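Local coordinates for conserved domain protein (Bacillus anthracis, PDB 3FBQ) that is of unknown function but consists mostly of antiparallel beta sheets, with parts that resemble immunoglobulin-like E-set families, at residues L76-A81 and N110-V115; H82-S87 and V102-H107. One frame throughout, in Å; residues are numbered along the deposited sequence.

Overall arrangement
Contacts 1 and 2 lie side by side, their centres about 9 Å apart, and the chain runs directly from A81 of the first into H82 of the second. Contact 2 joins strands 84-92 and 97-106 at one side of a five-stranded sheet; contact 1 lies where strands 71-78 and 114-126 of a three-stranded sheet meet their loops. The two sheets face each other here: I78 CD1 stands 3.8 Å from T104 CG2, and L76 also packs on V102 and T104. Both contacts reach a second subunit, D77 through a weak bond to its H136, and G86 and S87 through a beta ladder.

Contact 1: L76-A81 and N110-V115; sequences LDIMDA and NKKDKV
K112 reaches across to the turn I78-A81, while V115, on the adjoining strand 114-126, meets I78. The lysine's first torsion (chi1 -70°) sets CG beside its own backbone N. From CB the stem passes CG, which lies against the ring of H106, and CD; the chain is extended up to CE and bends only at chi4. CE is the first atom to make close contact with the other segment: I78 CG2 lies 4.0 Å from K112 CE, D80 O lies 3.5 Å from the same carbon, and M79 O is a little farther off. At the tip, K112 NZ donates a hydrogen bond of 3.2 Å to D80 O, coming in from above the carbonyl plane, 60° out of it.

That carbonyl belongs to a type II beta turn from I78 to A81, closed by a weak bond from A81 N to I78 O. D80 occupies the third position with a positive phi of 61°, as this turn type requires. The second patch is purely apolar. I78 CG2 and CG1 both approach V115 CG1, with CG2 3.9 Å from it, and the two side chains run at a slant to each other.

The evidence therefore separates two chemistries: K112 CE and V115 CG1 pack against I78, and one ammonium group meets the turn. Around that group D108 OD2 gives a long, weak ion pair, and D80 OD2 stands 5.7 Å from K112 NZ without touching it. With two carboxylates nearby, the lysine probably remains charged, bonded across this contact through D80 O, with the carboxylates of D108 and D80 adding longer-range attraction.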
ATOM      1  N   LEU A  76       4.596  -1.448  -8.960  1.00 35.26           N
ATOM      2  CA  LEU A  76       5.468  -2.024  -9.913  1.00 36.34           C
ATOM      3  C   LEU A  76       6.814  -1.476  -9.455  1.00 38.16           C
ATOM      4  O   LEU A  76       6.924  -0.278  -9.211  1.00 39.04           O
ATOM      5  CB  LEU A  76       5.103  -1.535 -11.309  1.00 35.15           C
ATOM      6  CG  LEU A  76       5.894  -2.134 -12.464  1.00 36.18           C
ATOM      7  CD1 LEU A  76       5.767  -3.658 -12.487  1.00 34.89           C
ATOM      8  CD2 LEU A  76       5.553  -1.513 -13.878  1.00 37.59           C
ATOM      9  N   ASP A  77       7.829  -2.333  -9.311  1.00 39.30           N
ATOM     10  CA  ASP A  77       9.119  -1.910  -8.795  1.00 39.87           C
ATOM     11  C   ASP A  77      10.247  -2.447  -9.611  1.00 39.58           C
ATOM     12  O   ASP A  77      10.324  -3.641  -9.898  1.00 41.28           O
ATOM     13  CB  ASP A  77       9.278  -2.426  -7.394  1.00 41.27           C
ATOM     14  CG  ASP A  77       8.335  -1.732  -6.417  1.00 46.28           C
ATOM     15  OD1 ASP A  77       8.352  -0.477  -6.377  1.00 51.41           O
ATOM     16  OD2 ASP A  77       7.584  -2.440  -5.691  1.00 52.61           O
ATOM     17  N   ILE A  78      11.134  -1.562 -10.004  1.00 37.92           N
ATOM     18  CA  ILE A  78      12.323  -1.969 -10.693  1.00 35.78           C
ATOM     19  C   ILE A  78      13.465  -2.211  -9.676  1.00 35.20           C
ATOM     20  O   ILE A  78      13.812  -1.348  -8.871  1.00 34.93           O
ATOM     21  CB  ILE A  78      12.691  -0.876 -11.678  1.00 35.12           C
ATOM     22  CG1 ILE A  78      11.600  -0.788 -12.704  1.00 31.90           C
ATOM     23  CG2 ILE A  78      14.063  -1.123 -12.331  1.00 36.82           C
ATOM     24  CD1 ILE A  78      11.719   0.380 -13.654  1.00 32.19           C
ATOM     25  N   MET A  79      14.038  -3.395  -9.715  1.00 34.57           N
ATOM     26  CA  MET A  79      15.247  -3.690  -8.977  1.00 34.00           C
ATOM     27  C   MET A  79      16.358  -2.762  -9.436  1.00 34.90           C
ATOM     28  O   MET A  79      16.515  -2.535 -10.667  1.00 34.91           O
ATOM     29  CB  MET A  79      15.591  -5.132  -9.243  1.00 33.21           C
ATOM     30  CG  MET A  79      14.452  -6.155  -8.793  1.00 37.45           C
ATOM     31  SD  MET A  79      13.460  -5.782  -7.226  1.00 42.63           S
ATOM     32  CE  MET A  79      11.984  -4.992  -7.895  1.00 43.99           C
ATOM     33  N   ASP A  80      17.109  -2.178  -8.477  1.00 35.56           N
ATOM     34  CA  ASP A  80      18.292  -1.350  -8.786  1.00 35.99           C
ATOM     35  C   ASP A  80      17.921  -0.134  -9.635  1.00 37.45           C
ATOM     36  O   ASP A  80      18.742   0.404 -10.409  1.00 36.39           O
ATOM     37  CB  ASP A  80      19.267  -2.151  -9.628  1.00 36.65           C
ATOM     38  CG  ASP A  80      20.350  -2.842  -8.830  1.00 38.52           C
ATOM     39  OD1 ASP A  80      21.149  -2.133  -8.170  1.00 46.14           O
ATOM     40  OD2 ASP A  80      20.471  -4.094  -8.935  1.00 39.94           O
ATOM     41  N   ALA A  81      16.656   0.275  -9.554  1.00 39.40           N
ATOM     42  CA  ALA A  81      16.246   1.561 -10.110  1.00 40.86           C
ATOM     43  C   ALA A  81      17.040   2.494  -9.247  1.00 42.56           C
ATOM     44  O   ALA A  81      17.289   2.193  -8.049  1.00 44.25           O
ATOM     45  CB  ALA A  81      14.780   1.786  -9.892  1.00 40.18           C
ATOM     46  N   ASN A 110      22.546   5.549 -16.698  1.00 36.84           N
ATOM     47  CA  ASN A 110      22.423   4.813 -17.956  1.00 37.59           C
ATOM     48  C   ASN A 110      21.169   3.956 -18.019  1.00 37.50           C
ATOM     49  O   ASN A 110      20.617   3.494 -16.982  1.00 38.87           O
ATOM     50  CB  ASN A 110      23.611   3.885 -18.177  1.00 38.13           C
ATOM     51  CG  ASN A 110      24.908   4.471 -17.665  1.00 40.52           C
ATOM     52  OD1 ASN A 110      25.249   5.618 -18.011  1.00 41.82           O
ATOM     53  ND2 ASN A 110      25.628   3.703 -16.811  1.00 38.12           N
ATOM     54  N   LYS A 111      20.742   3.707 -19.244  1.00 35.95           N
ATOM     55  CA  LYS A 111      19.615   2.877 -19.465  1.00 35.26           C
ATOM     56  C   LYS A 111      19.996   1.423 -19.119  1.00 34.78           C
ATOM     57  O   LYS A 111      21.154   1.115 -18.938  1.00 34.24           O
ATOM     58  CB  LYS A 111      19.011   3.103 -20.866  1.00 35.07           C
ATOM     59  CG  LYS A 111      19.903   2.827 -22.044  1.00 35.33           C
ATOM     60  CD  LYS A 111      19.324   3.360 -23.389  1.00 31.85           C
ATOM     61  CE  LYS A 111      20.348   3.153 -24.478  1.00 29.63           C
ATOM     62  NZ  LYS A 111      19.756   2.798 -25.778  1.00 32.65           N
ATOM     63  N   LYS A 112      18.995   0.576 -18.909  1.00 34.80           N
ATOM     64  CA  LYS A 112      19.205  -0.782 -18.474  1.00 34.37           C
ATOM     65  C   LYS A 112      18.896  -1.654 -19.675  1.00 35.30           C
ATOM     66  O   LYS A 112      17.830  -1.491 -20.316  1.00 35.65           O
ATOM     67  CB  LYS A 112      18.235  -1.102 -17.346  1.00 33.25           C
ATOM     68  CG  LYS A 112      18.512  -0.403 -16.070  1.00 31.02           C
ATOM     69  CD  LYS A 112      17.452  -0.818 -15.066  1.00 33.73           C
ATOM     70  CE  LYS A 112      17.738  -0.315 -13.681  1.00 34.15           C
ATOM     71  NZ  LYS A 112      19.128  -0.747 -13.369  1.00 35.27           N
ATOM     72  N   ASP A 113      19.806  -2.566 -20.003  1.00 35.53           N
ATOM     73  CA  ASP A 113      19.510  -3.510 -21.087  1.00 36.13           C
ATOM     74  C   ASP A 113      18.465  -4.540 -20.653  1.00 35.70           C
ATOM     75  O   ASP A 113      17.536  -4.826 -21.381  1.00 36.22           O
ATOM     76  CB  ASP A 113      20.789  -4.160 -21.625  1.00 35.97           C
ATOM     77  CG  ASP A 113      21.785  -3.124 -22.175  1.00 39.19           C
ATOM     78  OD1 ASP A 113      21.416  -1.959 -22.498  1.00 40.82           O
ATOM     79  OD2 ASP A 113      22.975  -3.475 -22.319  1.00 44.71           O
ATOM     80  N   LYS A 114      18.611  -5.064 -19.449  1.00 35.71           N
ATOM     81  CA  LYS A 114      17.604  -5.926 -18.840  1.00 35.67           C
ATOM     82  C   LYS A 114      16.979  -5.166 -17.670  1.00 34.66           C
ATOM     83  O   LYS A 114      17.690  -4.606 -16.882  1.00 35.45           O
ATOM     84  CB  LYS A 114      18.246  -7.269 -18.407  1.00 35.58           C
ATOM     85  CG  LYS A 114      18.465  -8.214 -19.623  1.00 38.37           C
ATOM     86  CD  LYS A 114      19.560  -9.287 -19.418  1.00 41.98           C
ATOM     87  CE  LYS A 114      19.808 -10.119 -20.727  1.00 42.47           C
ATOM     88  NZ  LYS A 114      20.908 -11.206 -20.687  1.00 40.65           N
ATOM     89  N   VAL A 115      15.657  -5.085 -17.599  1.00 33.81           N
ATOM     90  CA  VAL A 115      14.983  -4.517 -16.438  1.00 32.81           C
ATOM     91  C   VAL A 115      14.357  -5.655 -15.657  1.00 32.13           C
ATOM     92  O   VAL A 115      13.471  -6.312 -16.168  1.00 33.39           O
ATOM     93  CB  VAL A 115      13.804  -3.565 -16.816  1.00 33.13           C
ATOM     94  CG1 VAL A 115      13.063  -3.075 -15.539  1.00 32.36           C
ATOM     95  CG2 VAL A 115      14.267  -2.384 -17.604  1.00 31.86           C
TER

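Contact 2: H82-S87 and V102-H107; sequences HGSSGS and VTTTHH
An antiparallel beta hairpin, strands 84-92 and 97-106, sets S84-S87 against T103-H106; the axes of segments 84-87 and 102-106 come within 4.4 Å, with directions 160° from each other. S85 with T105 and S87 with T103 are the hydrogen-bonded pairs; S84 with H106 and G86 with T104 are the non-hydrogen-bonded ones. S85 N donates to T105 O at 2.7 Å, T105 N returns the bond to S85 O, and T103 and S87 exchange a similar pair. Beyond the last pair, H107 N bonds to G83 O at 3.1 Å, which carries the ladder into the loop.

On the face that carries S84, T104 and H106, T104 CG2 comes 3.4 Å from S85 O and also touches S84 OG. That hydroxyl is bonded to N138 of the second subunit. G86 and S87 continue the sheet by pairing with a strand of the same neighbour, so the edge of the hairpin serves as an interface.

On the other face, the methyl T103 CG2 lies beside S87 CB, whose OG bonds to N38 of the second subunit. S85 OG sits between its own backbone N and carbonyl carbon (chi1 59°) and has its stronger partner in N214 O, from strand 208-218. The H107 ring reaches back beside G83 and S84, with T105 O 3.7 Å above one face toward the rim. S85 OG lies in the ring plane at its edge, where H107 NE2 gives it a weak hydrogen bond of 3.4 Å.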
ATOM      1  N   HIS A  82      17.505   3.605  -9.773  1.00 42.90           N
ATOM      2  CA  HIS A  82      18.067   4.462  -8.775  1.00 42.95           C
ATOM      3  C   HIS A  82      16.896   5.255  -8.208  1.00 41.55           C
ATOM      4  O   HIS A  82      16.194   4.761  -7.348  1.00 40.59           O
ATOM      5  CB  HIS A  82      19.368   5.104  -9.237  1.00 44.85           C
ATOM      6  CG  HIS A  82      20.496   4.102  -9.287  1.00 48.21           C
ATOM      7  ND1 HIS A  82      21.458   3.997  -8.295  1.00 52.53           N
ATOM      8  CD2 HIS A  82      20.748   3.086 -10.154  1.00 49.92           C
ATOM      9  CE1 HIS A  82      22.280   2.996  -8.577  1.00 51.58           C
ATOM     10  NE2 HIS A  82      21.873   2.429  -9.701  1.00 50.40           N
ATOM     11  N   GLY A  83      16.500   6.376  -8.736  1.00 40.94           N
ATOM     12  CA  GLY A  83      15.136   6.742  -8.261  1.00 39.36           C
ATOM     13  C   GLY A  83      14.144   6.022  -9.131  1.00 37.98           C
ATOM     14  O   GLY A  83      14.521   5.268 -10.033  1.00 38.88           O
ATOM     15  N   SER A  84      12.871   6.267  -8.926  1.00 36.63           N
ATOM     16  CA  SER A  84      11.926   5.888  -9.967  1.00 34.93           C
ATOM     17  C   SER A  84      10.685   6.733  -9.943  1.00 34.01           C
ATOM     18  O   SER A  84      10.270   7.178  -8.861  1.00 33.30           O
ATOM     19  CB  SER A  84      11.552   4.426  -9.853  1.00 34.81           C
ATOM     20  OG  SER A  84      10.478   4.288  -8.964  1.00 35.03           O
ATOM     21  N   SER A  85      10.108   6.962 -11.127  1.00 33.38           N
ATOM     22  CA  SER A  85       8.760   7.506 -11.226  1.00 33.95           C
ATOM     23  C   SER A  85       7.805   6.688 -12.092  1.00 34.95           C
ATOM     24  O   SER A  85       8.210   5.728 -12.739  1.00 36.62           O
ATOM     25  CB  SER A  85       8.778   8.984 -11.598  1.00 34.74           C
ATOM     26  OG  SER A  85       9.410   9.306 -12.813  1.00 33.51           O
ATOM     27  N   GLY A  86       6.518   7.013 -12.086  1.00 35.18           N
ATOM     28  CA  GLY A  86       5.579   6.184 -12.830  1.00 34.26           C
ATOM     29  C   GLY A  86       4.209   6.777 -12.908  1.00 34.55           C
ATOM     30  O   GLY A  86       3.964   7.846 -12.372  1.00 36.11           O
ATOM     31  N   SER A  87       3.323   6.053 -13.569  1.00 34.19           N
ATOM     32  CA  SER A  87       1.956   6.419 -13.853  1.00 33.77           C
ATOM     33  C   SER A  87       1.140   5.152 -14.005  1.00 33.71           C
ATOM     34  O   SER A  87       1.680   4.078 -14.297  1.00 33.64           O
ATOM     35  CB  SER A  87       1.936   7.091 -15.206  1.00 34.67           C
ATOM     36  OG  SER A  87       1.691   8.491 -15.112  1.00 37.91           O
ATOM     37  N   VAL A 102       0.435   0.020 -16.478  1.00 25.43           N
ATOM     38  CA  VAL A 102       1.363   0.698 -15.544  1.00 25.06           C
ATOM     39  C   VAL A 102       2.774   0.947 -16.162  1.00 26.93           C
ATOM     40  O   VAL A 102       3.331   0.097 -16.908  1.00 27.89           O
ATOM     41  CB  VAL A 102       1.357   0.199 -14.054  1.00 23.50           C
ATOM     42  CG1 VAL A 102       0.516  -1.092 -13.774  1.00 20.59           C
ATOM     43  CG2 VAL A 102       2.711   0.091 -13.568  1.00 20.59           C
ATOM     44  N   THR A 103       3.327   2.096 -15.812  1.00 26.86           N
ATOM     45  CA  THR A 103       4.496   2.663 -16.432  1.00 28.40           C
ATOM     46  C   THR A 103       5.504   2.945 -15.335  1.00 28.76           C
ATOM     47  O   THR A 103       5.162   3.637 -14.416  1.00 29.56           O
ATOM     48  CB  THR A 103       4.028   4.032 -16.951  1.00 28.29           C
ATOM     49  OG1 THR A 103       3.526   3.843 -18.251  1.00 33.06           O
ATOM     50  CG2 THR A 103       5.085   5.114 -16.960  1.00 26.91           C
ATOM     51  N   THR A 104       6.743   2.478 -15.409  1.00 29.22           N
ATOM     52  CA  THR A 104       7.746   2.957 -14.440  1.00 29.33           C
ATOM     53  C   THR A 104       9.042   3.473 -15.114  1.00 29.45           C
ATOM     54  O   THR A 104       9.546   2.863 -16.051  1.00 29.73           O
ATOM     55  CB  THR A 104       8.030   1.885 -13.404  1.00 29.71           C
ATOM     56  OG1 THR A 104       6.778   1.384 -12.945  1.00 30.68           O
ATOM     57  CG2 THR A 104       8.806   2.441 -12.221  1.00 30.07           C
ATOM     58  N   THR A 105       9.556   4.600 -14.641  1.00 28.34           N
ATOM     59  CA  THR A 105      10.755   5.182 -15.185  1.00 28.66           C
ATOM     60  C   THR A 105      11.844   5.172 -14.116  1.00 28.86           C
ATOM     61  O   THR A 105      11.658   5.755 -13.044  1.00 29.00           O
ATOM     62  CB  THR A 105      10.462   6.619 -15.693  1.00 28.20           C
ATOM     63  OG1 THR A 105       9.439   6.481 -16.673  1.00 34.09           O
ATOM     64  CG2 THR A 105      11.628   7.202 -16.393  1.00 23.90           C
ATOM     65  N   HIS A 106      12.968   4.525 -14.392  1.00 28.52           N
ATOM     66  CA  HIS A 106      14.039   4.534 -13.438  1.00 30.94           C
ATOM     67  C   HIS A 106      14.942   5.800 -13.688  1.00 32.34           C
ATOM     68  O   HIS A 106      14.825   6.421 -14.751  1.00 33.26           O
ATOM     69  CB  HIS A 106      14.784   3.232 -13.545  1.00 29.82           C
ATOM     70  CG  HIS A 106      15.770   3.213 -14.664  1.00 31.15           C
ATOM     71  ND1 HIS A 106      15.489   2.675 -15.897  1.00 30.41           N
ATOM     72  CD2 HIS A 106      17.035   3.686 -14.741  1.00 30.75           C
ATOM     73  CE1 HIS A 106      16.540   2.801 -16.683  1.00 32.52           C
ATOM     74  NE2 HIS A 106      17.497   3.403 -16.003  1.00 32.16           N
ATOM     75  N   HIS A 107      15.754   6.223 -12.709  1.00 33.73           N
ATOM     76  CA  HIS A 107      16.671   7.385 -12.862  1.00 35.42           C
ATOM     77  C   HIS A 107      18.119   6.986 -12.586  1.00 36.45           C
ATOM     78  O   HIS A 107      18.932   7.708 -12.020  1.00 37.04           O
ATOM     79  CB  HIS A 107      16.248   8.568 -12.002  1.00 34.66           C
ATOM     80  CG  HIS A 107      14.814   8.907 -12.162  1.00 37.73           C
ATOM     81  ND1 HIS A 107      13.946   9.034 -11.089  1.00 41.27           N
ATOM     82  CD2 HIS A 107      14.068   9.082 -13.279  1.00 36.89           C
ATOM     83  CE1 HIS A 107      12.738   9.317 -11.541  1.00 38.25           C
ATOM     84  NE2 HIS A 107      12.782   9.320 -12.868  1.00 37.57           N
TER